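Local coordinates for protein ribonucleoside-diphosphate reductase subunit beta (Streptococcus sanguinis, PDB 4N83) that houses the dimetal centre of a class Ib ribonucleotide reductase, an enzyme that probably supplies deoxyribonucleotides for DNA synthesis, at residues Val55-Gly60 with Phe121-Thr126; Thr67-Ser72 with Ile151-Leu156; Ala76-Val81 with Asn92-Glu97; Gln131-Ile136 with Glu233-Ser238. One frame throughout, in Å; residues are numbered along the deposited sequence.

Contact 1: residues Val55-Gly60 with Phe121-Thr126; sequences VGKVFG and FAWTNT
Lys57 lays its side chain over one face of the Trp123 indole, joining helix 49-78 to helix 114-124 in the all-helical, ferritin-like fold of the reductase small chain. Most of the grip is aliphatic against aromatic. Trp123 has CG anti to the backbone N (chi1 175°); this torsion places its ring against the Lys57 chain, which is extended and crosses the tryptophan side chain at about a right angle. Lys57 CG makes a CH-pi contact 3.8 Å from the centroid of the six-membered ring of Trp123, and Lys57 CB comes 3.4 Å from Trp123 CZ3. The charged end adds an off-centre cation-pi interaction, Lys57 NZ lying 4.8 Å from that same centroid. Leu239 of helix 211-240 packs on both residues.

The second kind of contact is methyl against backbone. Gly60 and Thr124 bring their CA atoms to 6.2 Å, and Thr124 CG2 rests 3.4 Å from Gly60 C. The hydroxyl of Thr124 turns back into its own helix instead: Thr124 OG1 donates to Phe121 O at 3.0 Å, arriving 38° above the carbonyl plane, on the same face as Asn125 N.

Contact 2: residues Thr67-Ser72 with Ile151-Leu156; sequences TLQSES and IASVFL
Gln69 and Leu156 reach for each other from opposite directions across two core helices of the ferritin-like bundle, 49-78 and 148-160. The two short segments run nearly antiparallel, at 149°, with their axes 12.1 Å apart, so side chains alone span the gap.

Followed outward, the CB of Gln69 sets off toward helix 148-160. The chain then bends at chi2 (-74°), which lays its lower part and its amide alike against one leucine methyl: Gln69 CG lies 3.6 Å from Leu156 CD2, and Gln69 CD meets the same methyl at 3.4 Å. At the tip, the amide lies beside the hydroxyl of Ser153, with Gln69 CD 3.8 Å from Ser153 OG. Leu156 CD2 also faces Leu68 CD2 at 4.4 Å, a looser apolar touch next to the amide. Tyr141 of helix 128-143 packs on both Ser153 and Leu156.

The site is buried and close to the metals. The side chain of Gln69 comes within about 4 Å of a manganese ion and borders the ligands Glu97 and Glu157, placing it in the second shell. The first helix has a wider pi-type turn at 69-72. Thr67 O, just ahead of that turn, accepts from two donors within it, both on one face of its plane: Glu71 N and, at 3.1 Å, Ser70 OG.

Contact 3: residues Ala76-Val81 with Asn92-Glu97; sequences ALRKDV and NIQFME. With MN (manganese (II) ion), chain J; MN (manganese (II) ion), chain I.
Arg78 and Gln94 meet through one side-chain hydrogen bond, which Arg78 NH2 donates to Gln94 OE1 at 2.7 Å. The bond is bent, 142° at the hydrogen, and the donor sits above the plane of the amide carbonyl. Guanidinium and amide planes are turned 43° apart, the two side chains crossing at about a right angle. Gln94 gets there with CG anti to its own N (chi1 -168°) and the chain stretched out beyond it, while Arg78 bends at chi3.

One step outward, the other end of the amide is also engaged: Gln94 NE2 donates to Ser70 O on helix 49-78, and this fixes which way round the amide sits. Arg78 NE forms a salt bridge with Asp75 of the second subunit, so the pair lies at the dimer interface.

On the same helix, one turn beyond Gln94, Glu97 bridges the two manganese ions. Glu97 OE1 binds one at 2.2 Å and Glu97 OE2 binds the other; Asp66, His100, Glu157, Glu191 and His194 supply the remaining protein ligands, the carboxylate-rich site of the ferritin-like reductases.

Gln94 therefore uses both its acceptor and its donor, tying together two helices that both carry metal ligands, 84-111 with Glu97 and 49-78 with Asp66, and the nearby arginine charge would probably polarise its carbonyl further.

Contact 4: residues Gln131-Ile136 with Glu233-Ser238; sequences QKKAEI and EGYTES
Lys133 directs its ammonium group at the Tyr235 ring, linking helix 128-143 to helix 211-240 within the reductase small-chain bundle. This cation-pi interaction is the close part of the contact: Lys133 NZ stands 4.6 Å from the ring centroid of Tyr235, 20° off the ring normal. Its nearest ring atom is CD2 of Tyr235, 4.3 Å from Lys133 NZ. Lys133 swings CG to the side opposite its own N (chi1 -176°), which starts the chain on its way to the other helix, and a turn at chi3 (64°) sets its final approach. Both residues are buried, and neighbours pack round them: Leu65 of helix 49-78 against Lys133, Tyr129 and Leu130 against Tyr235.

Elsewhere the two segments stand well apart. Even the nearest CA atoms, those of Lys133 and Tyr235, are 9.7 Å from each other, and only 52 Å² is buried in all. Lys132 and Glu237 are exposed; Glu237 forms a salt bridge with Lys250. Gln131 uses its amide on Tyr4 and Tyr5 of the second subunit.

A buried ammonium is costly unless compensated. Here the pi cloud of Tyr235, helped by a long, weak ion pair with Glu232, probably pays part of that cost and helps Lys133 keep its positive charge.

How the contacts relate
Helix 49-78 is the common thread, running through contacts 1, 2 and 3. Contact 2, whose centre is 9 Å from that of contact 3, touches it where Ser153 OG packs 3.9 Å from Leu77 CD1; contact 3 supplies the bridging ligand Glu97, while contact 2 lines the dimanganese site from the second shell. Contacts 1 and 4 form the other group, with centres 12 Å apart: Trp123 CH2 packs 4.2 Å from Tyr235 CE1. Contact 1 lies farther from the metals: by nearest atoms, Gly60 is about 13 Å from a manganese ion and about 6 Å from the side chain of Tyr104, the predicted active-site residue. Leu68 CD2 against Ala134 CB (4.3 Å) connects contacts 2 and 4.

Contact 1: residues Val55-Gly60 with Phe121-Thr126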
loop_
_atom_site.group_PDB
_atom_site.type_symbol
_atom_site.label_atom_id
_atom_site.label_comp_id
_atom_site.label_asym_id
_atom_site.label_seq_id
_atom_site.Cartn_x
_atom_site.Cartn_y
_atom_site.Cartn_z
ATOM N N VAL A 55 -6.206 -21.356 19.649
ATOM C CA VAL A 55 -5.414 -20.182 19.265
ATOM C C VAL A 55 -5.061 -20.184 17.773
ATOM O O VAL A 55 -5.200 -19.160 17.100
ATOM C CB VAL A 55 -4.131 -20.067 20.127
ATOM C CG1 VAL A 55 -3.183 -19.013 19.574
ATOM C CG2 VAL A 55 -4.499 -19.736 21.566
ATOM N N GLY A 56 -4.610 -21.328 17.265
ATOM C CA GLY A 56 -4.248 -21.461 15.852
ATOM C C GLY A 56 -5.433 -21.330 14.909
ATOM O O GLY A 56 -5.318 -20.732 13.838
ATOM N N LYS A 57 -6.571 -21.894 15.311
ATOM C CA LYS A 57 -7.808 -21.807 14.531
ATOM C C LYS A 57 -8.350 -20.377 14.465
ATOM O O LYS A 57 -8.992 -19.995 13.484
ATOM C CB LYS A 57 -8.876 -22.733 15.123
ATOM C CG LYS A 57 -8.603 -24.215 14.915
ATOM C CD LYS A 57 -9.745 -25.065 15.448
ATOM C CE LYS A 57 -9.637 -26.506 14.978
ATOM N NZ LYS A 57 -10.750 -27.343 15.502
ATOM N N VAL A 58 -8.090 -19.601 15.514
ATOM C CA VAL A 58 -8.535 -18.211 15.590
ATOM C C VAL A 58 -7.722 -17.323 14.651
ATOM O O VAL A 58 -8.286 -16.667 13.777
ATOM C CB VAL A 58 -8.457 -17.680 17.042
ATOM C CG1 VAL A 58 -8.392 -16.158 17.086
ATOM C CG2 VAL A 58 -9.648 -18.183 17.847
ATOM N N PHE A 59 -6.403 -17.304 14.836
ATOM C CA PHE A 59 -5.528 -16.467 14.012
ATOM C C PHE A 59 -5.580 -16.888 12.547
ATOM O O PHE A 59 -5.673 -16.041 11.660
ATOM C CB PHE A 59 -4.077 -16.509 14.511
ATOM C CG PHE A 59 -3.875 -15.908 15.879
ATOM C CD1 PHE A 59 -4.477 -14.702 16.232
ATOM C CD2 PHE A 59 -3.055 -16.535 16.808
ATOM C CE1 PHE A 59 -4.281 -14.152 17.488
ATOM C CE2 PHE A 59 -2.853 -15.986 18.064
ATOM C CZ PHE A 59 -3.467 -14.793 18.405
ATOM N N GLY A 60 -5.526 -18.195 12.305
ATOM C CA GLY A 60 -5.613 -18.740 10.953
ATOM C C GLY A 60 -6.896 -18.360 10.233
ATOM O O GLY A 60 -6.886 -18.118 9.026
ATOM N N PHE A 121 -3.253 -24.067 8.495
ATOM C CA PHE A 121 -3.603 -23.499 7.185
ATOM C C PHE A 121 -4.506 -24.425 6.366
ATOM O O PHE A 121 -5.380 -23.954 5.637
ATOM C CB PHE A 121 -2.343 -23.141 6.378
ATOM C CG PHE A 121 -1.759 -21.799 6.729
ATOM C CD1 PHE A 121 -2.385 -20.629 6.316
ATOM C CD2 PHE A 121 -0.588 -21.701 7.469
ATOM C CE1 PHE A 121 -1.855 -19.390 6.637
ATOM C CE2 PHE A 121 -0.052 -20.463 7.792
ATOM C CZ PHE A 121 -0.686 -19.307 7.375
ATOM N N ALA A 122 -4.295 -25.733 6.493
ATOM C CA ALA A 122 -5.114 -26.723 5.792
ATOM C C ALA A 122 -6.583 -26.657 6.215
ATOM O O ALA A 122 -7.479 -26.759 5.377
ATOM C CB ALA A 122 -4.563 -28.122 6.023
ATOM N N TRP A 123 -6.819 -26.480 7.514
ATOM C CA TRP A 123 -8.178 -26.433 8.064
ATOM C C TRP A 123 -8.914 -25.134 7.720
ATOM O O TRP A 123 -10.114 -25.157 7.435
ATOM C CB TRP A 123 -8.142 -26.626 9.586
ATOM C CG TRP A 123 -9.474 -26.463 10.253
ATOM C CD1 TRP A 123 -10.489 -27.373 10.292
ATOM C CD2 TRP A 123 -9.935 -25.317 10.979
ATOM N NE1 TRP A 123 -11.554 -26.865 10.997
ATOM C CE2 TRP A 123 -11.241 -25.604 11.429
ATOM C CE3 TRP A 123 -9.370 -24.074 11.290
ATOM C CZ2 TRP A 123 -11.990 -24.696 12.179
ATOM C CZ3 TRP A 123 -10.118 -23.169 12.032
ATOM C CH2 TRP A 123 -11.414 -23.486 12.469
ATOM N N THR A 124 -8.196 -24.013 7.750
ATOM C CA THR A 124 -8.793 -22.701 7.480
ATOM C C THR A 124 -9.221 -22.564 6.019
ATOM O O THR A 124 -10.196 -21.874 5.716
ATOM C CB THR A 124 -7.828 -21.546 7.820
ATOM O OG1 THR A 124 -6.618 -21.688 7.065
ATOM C CG2 THR A 124 -7.499 -21.532 9.305
ATOM N N ASN A 125 -8.487 -23.225 5.125
ATOM C CA ASN A 125 -8.807 -23.225 3.697
ATOM C C ASN A 125 -9.930 -24.201 3.322
ATOM O O ASN A 125 -10.446 -24.147 2.204
ATOM C CB ASN A 125 -7.553 -23.536 2.873
ATOM C CG ASN A 125 -6.467 -22.483 3.033
ATOM O OD1 ASN A 125 -6.750 -21.309 3.278
ATOM N ND2 ASN A 125 -5.213 -22.900 2.889
ATOM N N THR A 126 -10.299 -25.087 4.248
ATOM C CA THR A 126 -11.373 -26.062 4.026
ATOM C C THR A 126 -12.486 -25.948 5.077
ATOM O O THR A 126 -13.209 -26.912 5.336
ATOM C CB THR A 126 -10.821 -27.503 4.035
ATOM O OG1 THR A 126 -10.240 -27.789 5.313
ATOM C CG2 THR A 126 -9.771 -27.687 2.946
#

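Contact 2: residues Thr67-Ser72 with Ile151-Leu156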
loop_
_atom_site.group_PDB
_atom_site.type_symbol
_atom_site.label_atom_id
_atom_site.label_comp_id
_atom_site.label_asym_id
_atom_site.label_seq_id
_atom_site.Cartn_x
_atom_site.Cartn_y
_atom_site.Cartn_z
ATOM N N THR A 67 -6.079 -11.571 4.342
ATOM C CA THR A 67 -5.648 -11.870 2.974
ATOM C C THR A 67 -6.709 -11.396 1.983
ATOM O O THR A 67 -6.386 -10.834 0.936
ATOM C CB THR A 67 -5.419 -13.381 2.763
ATOM O OG1 THR A 67 -4.574 -13.890 3.801
ATOM C CG2 THR A 67 -4.771 -13.651 1.407
ATOM N N LEU A 68 -7.973 -11.642 2.323
ATOM C CA LEU A 68 -9.110 -11.191 1.519
ATOM C C LEU A 68 -9.096 -9.677 1.312
ATOM O O LEU A 68 -9.378 -9.194 0.215
ATOM C CB LEU A 68 -10.423 -11.606 2.194
ATOM C CG LEU A 68 -11.734 -11.133 1.562
ATOM C CD1 LEU A 68 -11.910 -11.728 0.174
ATOM C CD2 LEU A 68 -12.909 -11.495 2.456
ATOM N N GLN A 69 -8.769 -8.942 2.373
ATOM C CA GLN A 69 -8.766 -7.480 2.335
ATOM C C GLN A 69 -7.594 -6.909 1.533
ATOM O O GLN A 69 -7.780 -5.992 0.731
ATOM C CB GLN A 69 -8.755 -6.903 3.757
ATOM C CG GLN A 69 -10.066 -7.065 4.511
ATOM C CD GLN A 69 -11.148 -6.115 4.029
ATOM O OE1 GLN A 69 -11.404 -5.082 4.647
ATOM N NE2 GLN A 69 -11.786 -6.459 2.917
ATOM N N SER A 70 -6.398 -7.451 1.749
ATOM C CA SER A 70 -5.188 -6.934 1.102
ATOM C C SER A 70 -5.195 -7.101 -0.421
ATOM O O SER A 70 -4.758 -6.211 -1.150
ATOM C CB SER A 70 -3.935 -7.599 1.686
ATOM O OG SER A 70 -3.894 -8.989 1.406
ATOM N N GLU A 71 -5.699 -8.238 -0.892
ATOM C CA GLU A 71 -5.634 -8.581 -2.312
ATOM C C GLU A 71 -6.779 -7.960 -3.122
ATOM O O GLU A 71 -6.529 -7.253 -4.102
ATOM C CB GLU A 71 -5.604 -10.105 -2.483
ATOM C CG GLU A 71 -4.391 -10.765 -1.832
ATOM C CD GLU A 71 -4.392 -12.282 -1.935
ATOM O OE1 GLU A 71 -5.355 -12.854 -2.489
ATOM O OE2 GLU A 71 -3.423 -12.909 -1.453
ATOM N N SER A 72 -8.020 -8.217 -2.705
ATOM C CA SER A 72 -9.209 -7.777 -3.454
ATOM C C SER A 72 -10.092 -6.758 -2.726
ATOM O O SER A 72 -10.800 -5.986 -3.373
ATOM C CB SER A 72 -10.066 -8.990 -3.837
ATOM O OG SER A 72 -10.731 -9.532 -2.709
ATOM N N ILE A 151 -19.947 -0.988 3.422
ATOM C CA ILE A 151 -20.655 -1.606 4.548
ATOM C C ILE A 151 -20.050 -2.966 4.906
ATOM O O ILE A 151 -19.940 -3.314 6.084
ATOM C CB ILE A 151 -22.160 -1.793 4.240
ATOM C CG1 ILE A 151 -22.855 -0.440 4.072
ATOM C CG2 ILE A 151 -22.845 -2.578 5.351
ATOM C CD1 ILE A 151 -24.148 -0.509 3.285
ATOM N N ALA A 152 -19.668 -3.730 3.883
ATOM C CA ALA A 152 -19.120 -5.075 4.071
ATOM C C ALA A 152 -17.745 -5.056 4.739
ATOM O O ALA A 152 -17.461 -5.892 5.597
ATOM C CB ALA A 152 -19.045 -5.805 2.737
ATOM N N SER A 153 -16.901 -4.108 4.338
ATOM C CA SER A 153 -15.560 -3.969 4.911
ATOM C C SER A 153 -15.612 -3.487 6.363
ATOM O O SER A 153 -14.771 -3.872 7.178
ATOM C CB SER A 153 -14.714 -3.008 4.074
ATOM O OG SER A 153 -13.354 -3.053 4.469
ATOM N N VAL A 154 -16.594 -2.644 6.678
ATOM C CA VAL A 154 -16.801 -2.174 8.049
ATOM C C VAL A 154 -17.342 -3.307 8.923
ATOM O O VAL A 154 -16.842 -3.526 10.025
ATOM C CB VAL A 154 -17.741 -0.946 8.106
ATOM C CG1 VAL A 154 -18.120 -0.610 9.545
ATOM C CG2 VAL A 154 -17.081 0.256 7.445
ATOM N N PHE A 155 -18.355 -4.024 8.435
ATOM C CA PHE A 155 -18.862 -5.206 9.142
ATOM C C PHE A 155 -17.760 -6.241 9.339
ATOM O O PHE A 155 -17.670 -6.862 10.398
ATOM C CB PHE A 155 -20.019 -5.874 8.384
ATOM C CG PHE A 155 -21.367 -5.233 8.598
ATOM C CD1 PHE A 155 -21.764 -4.774 9.853
ATOM C CD2 PHE A 155 -22.265 -5.139 7.542
ATOM C CE1 PHE A 155 -23.013 -4.202 10.034
ATOM C CE2 PHE A 155 -23.515 -4.573 7.722
ATOM C CZ PHE A 155 -23.889 -4.102 8.967
ATOM N N LEU A 156 -16.936 -6.428 8.312
ATOM C CA LEU A 156 -15.872 -7.426 8.346
ATOM C C LEU A 156 -14.921 -7.181 9.511
ATOM O O LEU A 156 -14.843 -7.988 10.436
ATOM C CB LEU A 156 -15.097 -7.429 7.020
ATOM C CG LEU A 156 -13.874 -8.344 6.890
ATOM C CD1 LEU A 156 -14.204 -9.770 7.300
ATOM C CD2 LEU A 156 -13.341 -8.304 5.465
#

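Contact 3: residues Ala76-Val81 with Asn92-Glu97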
loop_
_atom_site.group_PDB
_atom_site.type_symbol
_atom_site.label_atom_id
_atom_site.label_comp_id
_atom_site.label_asym_id
_atom_site.label_seq_id
_atom_site.Cartn_x
_atom_site.Cartn_y
_atom_site.Cartn_z
ATOM N N ALA A 76 -11.219 -3.181 -4.480
ATOM C CA ALA A 76 -12.598 -2.830 -4.814
ATOM C C ALA A 76 -12.964 -1.432 -4.313
ATOM O O ALA A 76 -13.578 -0.648 -5.038
ATOM C CB ALA A 76 -13.555 -3.860 -4.235
ATOM N N LEU A 77 -12.576 -1.130 -3.075
ATOM C CA LEU A 77 -12.863 0.167 -2.458
ATOM C C LEU A 77 -12.162 1.336 -3.157
ATOM O O LEU A 77 -12.667 2.458 -3.144
ATOM C CB LEU A 77 -12.470 0.146 -0.976
ATOM C CG LEU A 77 -13.286 -0.789 -0.076
ATOM C CD1 LEU A 77 -12.565 -1.046 1.241
ATOM C CD2 LEU A 77 -14.676 -0.222 0.177
ATOM N N ARG A 78 -11.005 1.069 -3.759
ATOM C CA ARG A 78 -10.215 2.107 -4.433
ATOM C C ARG A 78 -10.908 2.696 -5.663
ATOM O O ARG A 78 -10.844 3.906 -5.890
ATOM C CB ARG A 78 -8.833 1.561 -4.828
ATOM C CG ARG A 78 -8.087 2.393 -5.868
ATOM C CD ARG A 78 -6.592 2.105 -5.901
ATOM N NE ARG A 78 -6.294 0.684 -5.722
ATOM C CZ ARG A 78 -5.912 0.111 -4.579
ATOM N NH1 ARG A 78 -5.760 0.817 -3.460
ATOM N NH2 ARG A 78 -5.678 -1.194 -4.558
ATOM N N LYS A 79 -11.564 1.848 -6.451
ATOM C CA LYS A 79 -12.196 2.287 -7.702
ATOM C C LYS A 79 -13.376 3.246 -7.499
ATOM O O LYS A 79 -13.807 3.903 -8.446
ATOM C CB LYS A 79 -12.640 1.076 -8.532
ATOM C CG LYS A 79 -11.481 0.263 -9.095
ATOM C CD LYS A 79 -11.952 -1.032 -9.740
ATOM C CE LYS A 79 -12.666 -0.789 -11.059
ATOM N NZ LYS A 79 -13.106 -2.064 -11.687
ATOM N N ASP A 80 -13.890 3.324 -6.272
ATOM C CA ASP A 80 -14.990 4.228 -5.936
ATOM C C ASP A 80 -14.479 5.380 -5.074
ATOM O O ASP A 80 -15.000 5.648 -3.989
ATOM C CB ASP A 80 -16.088 3.450 -5.218
ATOM C CG ASP A 80 -16.438 2.164 -5.932
ATOM O OD1 ASP A 80 -16.946 2.233 -7.069
ATOM O OD2 ASP A 80 -16.194 1.083 -5.361
ATOM N N VAL A 81 -13.461 6.063 -5.588
ATOM C CA VAL A 81 -12.767 7.133 -4.866
ATOM C C VAL A 81 -13.410 8.494 -5.142
ATOM O O VAL A 81 -13.898 8.746 -6.245
ATOM C CB VAL A 81 -11.253 7.135 -5.223
ATOM C CG1 VAL A 81 -10.727 8.532 -5.538
ATOM C CG2 VAL A 81 -10.447 6.490 -4.106
ATOM N N ASN A 92 -2.121 3.058 1.417
ATOM C CA ASN A 92 -1.634 2.840 2.777
ATOM C C ASN A 92 -2.465 1.793 3.521
ATOM O O ASN A 92 -1.911 0.934 4.208
ATOM C CB ASN A 92 -1.636 4.154 3.567
ATOM C CG ASN A 92 -1.402 3.943 5.047
ATOM O OD1 ASN A 92 -2.338 3.998 5.841
ATOM N ND2 ASN A 92 -0.159 3.671 5.424
ATOM N N ILE A 93 -3.788 1.872 3.385
ATOM C CA ILE A 93 -4.686 0.902 4.013
ATOM C C ILE A 93 -4.384 -0.504 3.505
ATOM O O ILE A 93 -4.225 -1.429 4.299
ATOM C CB ILE A 93 -6.175 1.231 3.753
ATOM C CG1 ILE A 93 -6.573 2.517 4.487
ATOM C CG2 ILE A 93 -7.068 0.079 4.207
ATOM C CD1 ILE A 93 -7.857 3.153 3.997
ATOM N N GLN A 94 -4.294 -0.651 2.185
ATOM C CA GLN A 94 -4.077 -1.959 1.563
ATOM C C GLN A 94 -2.749 -2.595 1.963
ATOM O O GLN A 94 -2.676 -3.813 2.155
ATOM C CB GLN A 94 -4.147 -1.853 0.041
ATOM C CG GLN A 94 -4.216 -3.206 -0.645
ATOM C CD GLN A 94 -4.410 -3.096 -2.141
ATOM O OE1 GLN A 94 -3.911 -2.166 -2.775
ATOM N NE2 GLN A 94 -5.141 -4.049 -2.717
ATOM N N PHE A 95 -1.704 -1.777 2.071
ATOM C CA PHE A 95 -0.397 -2.255 2.527
ATOM C C PHE A 95 -0.464 -2.773 3.965
ATOM O O PHE A 95 0.054 -3.849 4.263
ATOM C CB PHE A 95 0.664 -1.156 2.408
ATOM C CG PHE A 95 1.880 -1.391 3.261
ATOM C CD1 PHE A 95 2.650 -2.537 3.101
ATOM C CD2 PHE A 95 2.256 -0.467 4.226
ATOM C CE1 PHE A 95 3.764 -2.757 3.893
ATOM C CE2 PHE A 95 3.371 -0.679 5.016
ATOM C CZ PHE A 95 4.128 -1.825 4.850
ATOM N N MET A 96 -1.105 -2.012 4.848
ATOM C CA MET A 96 -1.246 -2.420 6.249
ATOM C C MET A 96 -2.095 -3.684 6.403
ATOM O O MET A 96 -1.885 -4.453 7.338
ATOM C CB MET A 96 -1.825 -1.281 7.102
ATOM C CG MET A 96 -0.895 -0.088 7.290
ATOM S SD MET A 96 0.785 -0.507 7.805
ATOM C CE MET A 96 0.469 -1.518 9.249
ATOM N N GLU A 97 -3.040 -3.901 5.489
ATOM C CA GLU A 97 -3.832 -5.134 5.488
ATOM C C GLU A 97 -2.954 -6.354 5.179
ATOM O O GLU A 97 -3.211 -7.447 5.685
ATOM C CB GLU A 97 -4.994 -5.054 4.486
ATOM C CG GLU A 97 -6.024 -3.961 4.764
ATOM C CD GLU A 97 -6.896 -4.221 5.982
ATOM O OE1 GLU A 97 -6.636 -5.187 6.729
ATOM O OE2 GLU A 97 -7.851 -3.444 6.199
HETATM MN MN MN J . -7.176 -6.087 8.683
HETATM MN MN MN I . -9.496 -2.317 7.008
#

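Contact 4: residues Gln131-Ile136 with Glu233-Ser238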
loop_
_atom_site.group_PDB
_atom_site.type_symbol
_atom_site.label_atom_id
_atom_site.label_comp_id
_atom_site.label_asym_id
_atom_site.label_seq_id
_atom_site.Cartn_x
_atom_site.Cartn_y
_atom_site.Cartn_z
ATOM N N GLN A 131 -15.062 -20.102 4.582
ATOM C CA GLN A 131 -15.139 -20.073 3.118
ATOM C C GLN A 131 -16.453 -19.468 2.631
ATOM O O GLN A 131 -16.468 -18.719 1.654
ATOM C CB GLN A 131 -14.974 -21.481 2.535
ATOM C CG GLN A 131 -13.578 -22.066 2.696
ATOM C CD GLN A 131 -12.535 -21.343 1.860
ATOM O OE1 GLN A 131 -12.812 -20.911 0.741
ATOM N NE2 GLN A 131 -11.328 -21.213 2.399
ATOM N N LYS A 132 -17.548 -19.797 3.312
ATOM C CA LYS A 132 -18.858 -19.229 2.988
ATOM C C LYS A 132 -18.915 -17.769 3.442
ATOM O O LYS A 132 -19.478 -16.919 2.751
ATOM C CB LYS A 132 -19.979 -20.052 3.640
ATOM C CG LYS A 132 -21.296 -20.057 2.874
ATOM C CD LYS A 132 -22.173 -18.863 3.215
ATOM C CE LYS A 132 -23.490 -18.903 2.456
ATOM N NZ LYS A 132 -23.320 -18.633 1.001
ATOM N N LYS A 133 -18.317 -17.487 4.599
ATOM C CA LYS A 133 -18.236 -16.125 5.135
ATOM C C LYS A 133 -17.464 -15.200 4.195
ATOM O O LYS A 133 -17.891 -14.073 3.940
ATOM C CB LYS A 133 -17.579 -16.143 6.520
ATOM C CG LYS A 133 -17.525 -14.793 7.220
ATOM C CD LYS A 133 -17.275 -14.943 8.716
ATOM C CE LYS A 133 -15.920 -15.567 9.010
ATOM N NZ LYS A 133 -15.589 -15.544 10.463
ATOM N N ALA A 134 -16.336 -15.683 3.681
ATOM C CA ALA A 134 -15.531 -14.927 2.718
ATOM C C ALA A 134 -16.223 -14.809 1.355
ATOM O O ALA A 134 -16.037 -13.817 0.648
ATOM C CB ALA A 134 -14.159 -15.566 2.560
ATOM N N GLU A 135 -17.012 -15.822 0.994
ATOM C CA GLU A 135 -17.739 -15.835 -0.282
ATOM C C GLU A 135 -18.810 -14.746 -0.335
ATOM O O GLU A 135 -18.997 -14.109 -1.372
ATOM C CB GLU A 135 -18.387 -17.204 -0.520
ATOM C CG GLU A 135 -18.914 -17.412 -1.935
ATOM C CD GLU A 135 -19.841 -18.610 -2.056
ATOM O OE1 GLU A 135 -19.806 -19.496 -1.176
ATOM O OE2 GLU A 135 -20.609 -18.665 -3.040
ATOM N N ILE A 136 -19.513 -14.543 0.778
ATOM C CA ILE A 136 -20.535 -13.499 0.871
ATOM C C ILE A 136 -19.904 -12.111 0.732
ATOM O O ILE A 136 -20.466 -11.233 0.077
ATOM C CB ILE A 136 -21.320 -13.582 2.203
ATOM C CG1 ILE A 136 -22.148 -14.870 2.254
ATOM C CG2 ILE A 136 -22.238 -12.374 2.370
ATOM C CD1 ILE A 136 -22.629 -15.239 3.642
ATOM N N GLU A 233 -22.408 -17.115 14.723
ATOM C CA GLU A 233 -22.847 -17.936 15.854
ATOM C C GLU A 233 -22.565 -19.427 15.618
ATOM O O GLU A 233 -22.395 -20.188 16.572
ATOM C CB GLU A 233 -24.336 -17.708 16.145
ATOM C CG GLU A 233 -24.632 -16.381 16.831
ATOM C CD GLU A 233 -26.118 -16.092 16.956
ATOM O OE1 GLU A 233 -26.833 -16.160 15.933
ATOM O OE2 GLU A 233 -26.572 -15.783 18.078
ATOM N N GLY A 234 -22.522 -19.833 14.349
ATOM C CA GLY A 234 -22.112 -21.187 13.978
ATOM C C GLY A 234 -20.614 -21.394 14.128
ATOM O O GLY A 234 -20.172 -22.437 14.613
ATOM N N TYR A 235 -19.835 -20.399 13.707
ATOM C CA TYR A 235 -18.374 -20.435 13.825
ATOM C C TYR A 235 -17.920 -20.291 15.281
ATOM O O TYR A 235 -16.913 -20.876 15.682
ATOM C CB TYR A 235 -17.744 -19.333 12.961
ATOM C CG TYR A 235 -16.228 -19.307 12.976
ATOM C CD1 TYR A 235 -15.487 -20.229 12.241
ATOM C CD2 TYR A 235 -15.536 -18.355 13.719
ATOM C CE1 TYR A 235 -14.101 -20.206 12.251
ATOM C CE2 TYR A 235 -14.150 -18.323 13.735
ATOM C CZ TYR A 235 -13.438 -19.251 12.999
ATOM O OH TYR A 235 -12.061 -19.222 13.012
ATOM N N THR A 236 -18.661 -19.508 16.061
ATOM C CA THR A 236 -18.375 -19.332 17.486
ATOM C C THR A 236 -18.572 -20.649 18.236
ATOM O O THR A 236 -17.696 -21.080 18.986
ATOM C CB THR A 236 -19.277 -18.247 18.114
ATOM O OG1 THR A 236 -19.138 -17.021 17.385
ATOM C CG2 THR A 236 -18.909 -18.005 19.572
ATOM N N GLU A 237 -19.723 -21.283 18.020
ATOM C CA GLU A 237 -20.023 -22.584 18.627
ATOM C C GLU A 237 -19.103 -23.693 18.105
ATOM O O GLU A 237 -18.855 -24.676 18.805
ATOM C CB GLU A 237 -21.493 -22.957 18.397
ATOM C CG GLU A 237 -22.468 -22.117 19.211
ATOM C CD GLU A 237 -23.922 -22.382 18.866
ATOM O OE1 GLU A 237 -24.299 -23.563 18.716
ATOM O OE2 GLU A 237 -24.694 -21.405 18.761
ATOM N N SER A 238 -18.596 -23.527 16.884
ATOM C CA SER A 238 -17.642 -24.474 16.299
ATOM C C SER A 238 -16.276 -24.457 16.998
ATOM O O SER A 238 -15.529 -25.433 16.913
ATOM C CB SER A 238 -17.460 -24.189 14.803
ATOM O OG SER A 238 -16.490 -25.046 14.226
#